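Local coordinates for putative major capsid protein (Cafeteriavirus-dependent mavirus, PDB 6G44), which probably builds the icosahedral shell of the marine virophage mavirus, its double jelly-roll subunits associating in threes as capsomers, at residues 160-168 with 173-181; 238-246 with 343-351. All coordinates share one frame; numbering follows the deposited sequence.

How the contacts relate
Contact 1 folds one long loop, the connection between helix 136-142 and strand 183-186, back on itself; contact 2 joins segment 238-246 to the loop 343-351 far along the chain. They follow one another in sequence, and their centres lie about 17 Å apart. Y163 bridges them: its OH packs 3.3 Å from CA of G243, and its CD2 lies 3.9 Å from N of A245. Contact 1 also faces two other subunits, whereas no other chain of the assembly touches contact 2. The sulfates beside both probably come from the crystallisation liquor, and those of contact 1 lie where subunits meet.

Contact 1: residues 160-168 with 173-181; sequences NNPYRQGTE and RMSRGLGCN. With SO4 (sulfate ion), chain F; SO4 (sulfate ion), chain K.
R176 reaches along P162 to Y163, and its guanidinium group is the main side-chain link between 160-168 and 173-181. CB of P162 sits 3.6 Å above one guanidinium face, toward the rim, while the Y163 hydroxyl lies at the edge, in plane, and accepts a bond from NH2 of R176 (3.0 Å to OH). The R176 chain bends at chi3 (-53°), and its guanidinium plane stands 87° from that of the tyrosine ring. D149 gives NH2 a salt-bridge partner, and the carbonyls of L98 and D147 take NE and NH1.

Hydrogen bonds to the backbone tie the two segments together. N of R176 meets O of P162 at 2.8 Å, in the carbonyl plane on a lone pair; N of G166 binds O of L178. OG of S175, placed anti to its own N (chi1 177°), gives its proton to O of R164 at 2.8 Å, almost in line with that carbonyl, and accepts from N of G177 in an ST turn. N161 makes the matching Asx turn with N of Y163. Water 1 links O of Y163 to N of L178.

R164 grips O of E168 side-on through NE and NH2; its NH1 binds O of M159 and, at 3.0 Å, a sulfate oxygen, O2. R164 of the second subunit binds the same sulfate.

G177 lets its CA come to 4.0 Å from CA of Y163, since a side chain there would run into the carbonyl oxygens of Y163 and R164; G166 likewise lies close against C180. With all three guanidinium nitrogens of R176 engaged, the group's rotation is probably fixed and its positive charge balanced by D149.

Contact 2: residues 238-246 with 343-351; sequences PENMIGIAD and TPTKKFAPD. With SO4 (sulfate ion), chain B.
F348 fits against the helix 238-241 and strand 242-244 of the double jelly-roll capsid fold, joining this segment to a loop between strands 334-341 and 355-363. The buried side is tight. CB of P238 touches CE1 of F348 at 3.6 Å near the ring plane, and CD1 of I244 rests 3.9 Å from CD2, approaching the ring obliquely as the two side chains run side by side. With CG anti to its carbonyl carbon (chi1 -49°), F348 directs the ring against these side chains, where V259 of strand 258-273 also packs on it. K347 CB lies over the centre of one ring face. The carbonyl O of I242 comes to 3.5 Å from CD1 at the ring edge and is buried without a hydrogen-bond partner in the model. Beside it, N of I244 gives a nearly straight bond to O of F348 (3.2 Å, 173°). Strand 242-244 pairs on with 96-98.

Toward solvent the contact is held by charged side chains. Those of E239 and K347 cross at about a right angle, and their salt bridge is weak, NZ of K347 standing 3.4 Å from OE1 of E239. The other glutamate oxygen, OE2, lies 3.7 Å from CG of P344. At the start of 343-351, T343 donates through OG1 to a sulfate that H467 also binds.

The second salt bridge is shorter. K346, bent at chi3, crosses D246 obliquely. OD2 of D246 accepts from the backbone N of I154; NZ of K346 meets OD1 of D246 at 2.8 Å, on the anti lone pair facing away from OD2.

Contact 1: residues 160-168 with 173-181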
loop_
_atom_site.group_PDB
_atom_site.type_symbol
_atom_site.label_atom_id
_atom_site.label_comp_id
_atom_site.label_asym_id
_atom_site.label_seq_id
_atom_site.Cartn_x
_atom_site.Cartn_y
_atom_site.Cartn_z
ATOM N N ASN C 160 11.356 9.899 -9.754
ATOM C CA ASN C 160 10.205 10.476 -9.047
ATOM C C ASN C 160 9.687 11.631 -9.907
ATOM O O ASN C 160 10.061 12.809 -9.754
ATOM C CB ASN C 160 10.553 10.946 -7.647
ATOM C CG ASN C 160 9.307 11.404 -6.899
ATOM O OD1 ASN C 160 8.300 10.722 -6.952
ATOM N ND2 ASN C 160 9.359 12.572 -6.254
ATOM N N ASN C 161 8.811 11.268 -10.829
ATOM C CA ASN C 161 8.350 12.193 -11.868
ATOM C C ASN C 161 6.877 11.932 -12.107
ATOM O O ASN C 161 6.529 10.953 -12.766
ATOM C CB ASN C 161 9.142 11.958 -13.166
ATOM C CG ASN C 161 8.584 12.729 -14.336
ATOM O OD1 ASN C 161 7.755 13.625 -14.152
ATOM N ND2 ASN C 161 9.018 12.375 -15.564
ATOM N N PRO C 162 6.008 12.820 -11.618
ATOM C CA PRO C 162 4.574 12.608 -11.784
ATOM C C PRO C 162 4.112 12.756 -13.244
ATOM O O PRO C 162 2.991 12.395 -13.551
ATOM C CB PRO C 162 3.947 13.675 -10.899
ATOM C CG PRO C 162 4.929 14.773 -10.919
ATOM C CD PRO C 162 6.278 14.115 -10.956
ATOM N N TYR C 163 4.982 13.233 -14.147
ATOM C CA TYR C 163 4.594 13.267 -15.571
ATOM C C TYR C 163 5.031 12.056 -16.354
ATOM O O TYR C 163 4.829 12.009 -17.562
ATOM C CB TYR C 163 5.007 14.609 -16.219
ATOM C CG TYR C 163 4.512 15.789 -15.410
ATOM C CD1 TYR C 163 3.217 15.831 -14.869
ATOM C CD2 TYR C 163 5.348 16.886 -15.142
ATOM C CE1 TYR C 163 2.795 16.874 -14.066
ATOM C CE2 TYR C 163 4.920 17.946 -14.357
ATOM C CZ TYR C 163 3.649 17.946 -13.818
ATOM O OH TYR C 163 3.175 18.940 -12.999
ATOM N N ARG C 164 5.456 10.997 -15.643
ATOM C CA ARG C 164 5.708 9.734 -16.309
ATOM C C ARG C 164 4.277 9.323 -16.788
ATOM O O ARG C 164 3.272 9.376 -16.069
ATOM C CB ARG C 164 6.156 8.680 -15.279
ATOM C CG ARG C 164 7.667 8.741 -15.034
ATOM C CD ARG C 164 8.159 8.061 -13.752
ATOM N NE ARG C 164 8.082 6.596 -13.847
ATOM C CZ ARG C 164 8.311 5.726 -12.868
ATOM N NH1 ARG C 164 8.674 6.107 -11.647
ATOM N NH2 ARG C 164 8.169 4.437 -13.108
ATOM N N GLN C 165 4.257 8.897 -18.043
ATOM C CA GLN C 165 2.999 8.403 -18.616
ATOM C C GLN C 165 2.651 7.035 -18.041
ATOM O O GLN C 165 3.434 6.446 -17.280
ATOM C CB GLN C 165 3.065 8.424 -20.117
ATOM C CG GLN C 165 4.045 7.543 -20.785
ATOM C CD GLN C 165 3.918 7.691 -22.313
ATOM O OE1 GLN C 165 3.846 6.713 -23.025
ATOM N NE2 GLN C 165 3.946 8.941 -22.808
ATOM N N GLY C 166 1.447 6.570 -18.342
ATOM C CA GLY C 166 0.982 5.285 -17.827
ATOM C C GLY C 166 1.898 4.114 -18.113
ATOM O O GLY C 166 2.180 3.302 -17.260
ATOM N N THR C 167 2.415 4.048 -19.333
ATOM C CA THR C 167 3.332 2.950 -19.679
ATOM C C THR C 167 4.659 3.029 -18.943
ATOM O O THR C 167 5.455 2.076 -18.963
ATOM C CB THR C 167 3.601 2.885 -21.185
ATOM O OG1 THR C 167 4.291 4.087 -21.571
ATOM C CG2 THR C 167 2.322 2.673 -21.982
ATOM N N GLU C 168 4.931 4.149 -18.283
ATOM C CA GLU C 168 6.120 4.347 -17.500
ATOM C C GLU C 168 5.838 4.314 -16.000
ATOM O O GLU C 168 6.713 4.596 -15.215
ATOM C CB GLU C 168 6.757 5.703 -17.907
ATOM C CG GLU C 168 7.059 5.792 -19.403
ATOM C CD GLU C 168 8.249 4.973 -19.869
ATOM O OE1 GLU C 168 8.595 5.068 -21.084
ATOM O OE2 GLU C 168 8.883 4.298 -19.051
ATOM N N ARG C 173 -1.341 5.639 -9.045
ATOM C CA ARG C 173 -1.567 6.780 -8.151
ATOM C C ARG C 173 -0.387 7.755 -8.132
ATOM O O ARG C 173 -0.563 8.894 -7.713
ATOM C CB ARG C 173 -1.982 6.338 -6.736
ATOM C CG ARG C 173 -0.885 6.056 -5.714
ATOM C CD ARG C 173 -1.449 6.341 -4.316
ATOM N NE ARG C 173 -0.690 5.743 -3.228
ATOM C CZ ARG C 173 0.348 6.308 -2.629
ATOM N NH1 ARG C 173 0.778 7.492 -3.014
ATOM N NH2 ARG C 173 0.961 5.678 -1.641
ATOM N N MET C 174 0.786 7.344 -8.619
ATOM C CA MET C 174 1.975 8.196 -8.624
ATOM C C MET C 174 1.956 9.194 -9.769
ATOM O O MET C 174 2.746 10.150 -9.788
ATOM C CB MET C 174 3.253 7.350 -8.802
ATOM C CG MET C 174 3.528 6.370 -7.672
ATOM S SD MET C 174 3.869 7.251 -6.149
ATOM C CE MET C 174 2.272 7.128 -5.361
ATOM N N SER C 175 1.090 8.947 -10.747
ATOM C CA SER C 175 1.148 9.689 -12.012
ATOM C C SER C 175 0.041 10.730 -12.188
ATOM O O SER C 175 -1.141 10.435 -12.007
ATOM C CB SER C 175 1.083 8.699 -13.177
ATOM O OG SER C 175 1.057 9.415 -14.436
ATOM N N ARG C 176 0.451 11.940 -12.600
ATOM C CA ARG C 176 -0.437 12.976 -13.161
ATOM C C ARG C 176 -0.184 13.166 -14.657
ATOM O O ARG C 176 -0.574 14.199 -15.241
ATOM C CB ARG C 176 -0.217 14.297 -12.424
ATOM C CG ARG C 176 -0.339 14.217 -10.910
ATOM C CD ARG C 176 -0.442 15.584 -10.219
ATOM N NE ARG C 176 0.650 16.501 -10.591
ATOM C CZ ARG C 176 1.796 16.690 -9.925
ATOM N NH1 ARG C 176 2.086 16.013 -8.812
ATOM N NH2 ARG C 176 2.699 17.529 -10.408
ATOM N N GLY C 177 0.426 12.157 -15.273
ATOM C CA GLY C 177 0.866 12.236 -16.660
ATOM C C GLY C 177 -0.178 11.732 -17.616
ATOM O O GLY C 177 -1.277 11.322 -17.225
ATOM N N LEU C 178 0.201 11.725 -18.887
ATOM C CA LEU C 178 -0.716 11.312 -19.947
ATOM C C LEU C 178 -0.882 9.803 -19.949
ATOM O O LEU C 178 -0.004 9.069 -19.475
ATOM C CB LEU C 178 -0.200 11.791 -21.295
ATOM C CG LEU C 178 0.087 13.293 -21.384
ATOM C CD1 LEU C 178 0.696 13.632 -22.746
ATOM C CD2 LEU C 178 -1.137 14.121 -21.062
ATOM N N GLY C 179 -2.007 9.316 -20.439
ATOM C CA GLY C 179 -2.147 7.886 -20.676
ATOM C C GLY C 179 -2.164 7.051 -19.403
ATOM O O GLY C 179 -1.724 5.920 -19.417
ATOM N N CYS C 180 -2.650 7.609 -18.303
ATOM C CA CYS C 180 -2.631 6.875 -17.018
ATOM C C CYS C 180 -3.995 6.918 -16.319
ATOM O O CYS C 180 -4.720 5.914 -16.348
ATOM C CB CYS C 180 -1.506 7.369 -16.119
ATOM S SG CYS C 180 -1.212 6.228 -14.721
ATOM N N ASN C 181 -4.357 8.047 -15.725
ATOM C CA ASN C 181 -5.618 8.159 -14.980
ATOM C C ASN C 181 -6.721 8.976 -15.653
ATOM O O ASN C 181 -7.875 8.862 -15.260
ATOM C CB ASN C 181 -5.353 8.746 -13.604
ATOM C CG ASN C 181 -4.376 7.916 -12.817
ATOM O OD1 ASN C 181 -4.468 6.676 -12.846
ATOM N ND2 ASN C 181 -3.435 8.551 -12.128
HETATM S S SO4 F . 6.064 4.373 -25.369
HETATM O O1 SO4 F . 5.965 5.834 -25.146
HETATM O O2 SO4 F . 7.445 3.919 -25.093
HETATM O O3 SO4 F . 5.104 3.686 -24.470
HETATM O O4 SO4 F . 5.822 4.123 -26.802
HETATM S S SO4 K . 10.167 2.577 -10.335
HETATM O O1 SO4 K . 11.350 2.734 -11.217
HETATM O O2 SO4 K . 9.681 3.909 -9.855
HETATM O O3 SO4 K . 10.590 1.730 -9.175
HETATM O O4 SO4 K . 9.112 1.898 -11.153
HETATM O O HOH W 1 2.955 12.490 -19.481
HETATM O O HOH W 2 0.591 5.578 -21.015
#

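Contact 2: residues 238-246 with 343-351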
loop_
_atom_site.group_PDB
_atom_site.type_symbol
_atom_site.label_atom_id
_atom_site.label_comp_id
_atom_site.label_asym_id
_atom_site.label_seq_id
_atom_site.Cartn_x
_atom_site.Cartn_y
_atom_site.Cartn_z
ATOM N N PRO C 238 -4.105 27.964 -17.441
ATOM C CA PRO C 238 -2.932 27.112 -17.491
ATOM C C PRO C 238 -2.148 27.038 -16.181
ATOM O O PRO C 238 -1.729 25.933 -15.785
ATOM C CB PRO C 238 -2.120 27.738 -18.624
ATOM C CG PRO C 238 -3.148 28.283 -19.527
ATOM C CD PRO C 238 -4.121 28.900 -18.585
ATOM N N GLU C 239 -1.963 28.141 -15.475
ATOM C CA GLU C 239 -1.205 28.095 -14.222
ATOM C C GLU C 239 -1.878 27.248 -13.141
ATOM O O GLU C 239 -1.228 26.786 -12.225
ATOM C CB GLU C 239 -0.974 29.522 -13.689
ATOM C CG GLU C 239 -0.071 29.593 -12.487
ATOM C CD GLU C 239 0.535 30.958 -12.243
ATOM O OE1 GLU C 239 0.085 31.951 -12.867
ATOM O OE2 GLU C 239 1.458 31.032 -11.392
ATOM N N ASN C 240 -3.193 27.109 -13.201
ATOM C CA ASN C 240 -3.898 26.260 -12.259
ATOM C C ASN C 240 -3.915 24.795 -12.624
ATOM O O ASN C 240 -3.922 23.954 -11.719
ATOM C CB ASN C 240 -5.291 26.806 -12.002
ATOM C CG ASN C 240 -5.246 28.079 -11.184
ATOM O OD1 ASN C 240 -4.302 28.312 -10.432
ATOM N ND2 ASN C 240 -6.273 28.904 -11.317
ATOM N N MET C 241 -3.868 24.476 -13.897
ATOM C CA MET C 241 -4.092 23.097 -14.386
ATOM C C MET C 241 -2.872 22.388 -14.944
ATOM O O MET C 241 -2.768 21.195 -14.775
ATOM C CB MET C 241 -5.186 23.066 -15.465
ATOM C CG MET C 241 -6.514 23.587 -14.985
ATOM S SD MET C 241 -7.854 23.256 -16.126
ATOM C CE MET C 241 -7.313 24.156 -17.560
ATOM N N ILE C 242 -2.020 23.077 -15.706
ATOM C CA ILE C 242 -1.031 22.468 -16.555
ATOM C C ILE C 242 0.333 22.380 -15.881
ATOM O O ILE C 242 0.840 23.339 -15.331
ATOM C CB ILE C 242 -0.921 23.270 -17.890
ATOM C CG1 ILE C 242 -2.304 23.351 -18.571
ATOM C CG2 ILE C 242 0.143 22.687 -18.818
ATOM C CD1 ILE C 242 -2.843 22.028 -19.096
ATOM N N GLY C 243 0.891 21.180 -15.917
ATOM C CA GLY C 243 2.258 20.940 -15.494
ATOM C C GLY C 243 3.219 20.600 -16.602
ATOM O O GLY C 243 2.901 19.798 -17.489
ATOM N N ILE C 244 4.406 21.229 -16.555
ATOM C CA ILE C 244 5.474 21.021 -17.537
ATOM C C ILE C 244 6.757 20.807 -16.756
ATOM O O ILE C 244 7.117 21.629 -15.926
ATOM C CB ILE C 244 5.624 22.218 -18.525
ATOM C CG1 ILE C 244 4.288 22.492 -19.236
ATOM C CG2 ILE C 244 6.713 21.896 -19.524
ATOM C CD1 ILE C 244 4.257 23.765 -20.058
ATOM N N ALA C 245 7.417 19.674 -17.008
ATOM C CA ALA C 245 8.696 19.363 -16.377
ATOM C C ALA C 245 9.713 20.488 -16.584
ATOM O O ALA C 245 9.747 21.148 -17.634
ATOM C CB ALA C 245 9.255 18.065 -16.898
ATOM N N ASP C 246 10.523 20.702 -15.559
ATOM C CA ASP C 246 11.512 21.775 -15.541
ATOM C C ASP C 246 12.690 21.548 -16.455
ATOM O O ASP C 246 13.480 22.481 -16.605
ATOM C CB ASP C 246 11.924 22.033 -14.089
ATOM C CG ASP C 246 10.743 22.485 -13.261
ATOM O OD1 ASP C 246 10.334 23.675 -13.427
ATOM O OD2 ASP C 246 10.132 21.657 -12.533
ATOM N N THR C 343 4.803 34.783 -5.072
ATOM C CA THR C 343 4.798 34.914 -6.523
ATOM C C THR C 343 5.630 33.820 -7.189
ATOM O O THR C 343 6.856 33.810 -7.074
ATOM C CB THR C 343 5.329 36.313 -6.927
ATOM O OG1 THR C 343 4.587 37.305 -6.208
ATOM C CG2 THR C 343 5.170 36.549 -8.440
ATOM N N PRO C 344 4.961 32.884 -7.886
ATOM C CA PRO C 344 5.726 31.864 -8.619
ATOM C C PRO C 344 6.619 32.494 -9.689
ATOM O O PRO C 344 6.212 33.468 -10.344
ATOM C CB PRO C 344 4.625 31.003 -9.255
ATOM C CG PRO C 344 3.480 31.132 -8.326
ATOM C CD PRO C 344 3.520 32.563 -7.873
ATOM N N THR C 345 7.825 31.974 -9.840
ATOM C CA THR C 345 8.739 32.448 -10.876
ATOM C C THR C 345 8.526 31.721 -12.204
ATOM O O THR C 345 8.956 32.188 -13.263
ATOM C CB THR C 345 10.199 32.260 -10.438
ATOM O OG1 THR C 345 10.457 30.878 -10.193
ATOM C CG2 THR C 345 10.487 33.075 -9.180
ATOM N N LYS C 346 7.900 30.546 -12.137
ATOM C CA LYS C 346 7.578 29.755 -13.311
ATOM C C LYS C 346 6.104 29.401 -13.172
ATOM O O LYS C 346 5.645 29.110 -12.060
ATOM C CB LYS C 346 8.404 28.483 -13.314
ATOM C CG LYS C 346 9.872 28.680 -13.652
ATOM C CD LYS C 346 10.589 27.351 -13.479
ATOM C CE LYS C 346 11.641 27.076 -14.538
ATOM N NZ LYS C 346 11.865 25.604 -14.652
ATOM N N LYS C 347 5.367 29.389 -14.268
ATOM C CA LYS C 347 3.930 29.162 -14.172
ATOM C C LYS C 347 3.520 27.677 -14.053
ATOM O O LYS C 347 2.424 27.398 -13.580
ATOM C CB LYS C 347 3.204 29.772 -15.363
ATOM C CG LYS C 347 3.271 31.293 -15.452
ATOM C CD LYS C 347 2.551 31.771 -16.718
ATOM C CE LYS C 347 2.160 33.244 -16.690
ATOM N NZ LYS C 347 1.393 33.630 -15.474
ATOM N N PHE C 348 4.362 26.755 -14.504
ATOM C CA PHE C 348 3.935 25.356 -14.696
ATOM C C PHE C 348 4.721 24.375 -13.839
ATOM O O PHE C 348 4.715 23.184 -14.097
ATOM C CB PHE C 348 3.955 25.010 -16.193
ATOM C CG PHE C 348 3.252 26.053 -17.022
ATOM C CD1 PHE C 348 1.900 26.220 -16.914
ATOM C CD2 PHE C 348 3.970 26.917 -17.844
ATOM C CE1 PHE C 348 1.249 27.212 -17.610
ATOM C CE2 PHE C 348 3.314 27.922 -18.543
ATOM C CZ PHE C 348 1.970 28.073 -18.418
ATOM N N ALA C 349 5.370 24.919 -12.820
ATOM C CA ALA C 349 6.230 24.180 -11.880
ATOM C C ALA C 349 5.519 23.918 -10.571
ATOM O O ALA C 349 4.458 24.466 -10.308
ATOM C CB ALA C 349 7.486 25.001 -11.613
ATOM N N PRO C 350 6.099 23.045 -9.727
ATOM C CA PRO C 350 5.522 22.828 -8.399
ATOM C C PRO C 350 5.379 24.102 -7.579
ATOM O O PRO C 350 6.191 25.036 -7.684
ATOM C CB PRO C 350 6.547 21.898 -7.742
ATOM C CG PRO C 350 7.152 21.142 -8.885
ATOM C CD PRO C 350 7.295 22.205 -9.928
ATOM N N ASP C 351 4.341 24.146 -6.766
ATOM C CA ASP C 351 4.202 25.230 -5.778
ATOM C C ASP C 351 5.341 25.178 -4.758
ATOM O O ASP C 351 5.810 24.107 -4.381
ATOM C CB ASP C 351 2.842 25.170 -5.062
ATOM C CG ASP C 351 1.702 25.757 -5.882
ATOM O OD1 ASP C 351 1.940 26.525 -6.822
ATOM O OD2 ASP C 351 0.544 25.524 -5.474
HETATM S S SO4 B . 7.948 38.909 -5.068
HETATM O O1 SO4 B . 9.031 38.046 -4.607
HETATM O O2 SO4 B . 8.164 40.300 -4.610
HETATM O O3 SO4 B . 6.639 38.444 -4.528
HETATM O O4 SO4 B . 7.915 38.834 -6.546
#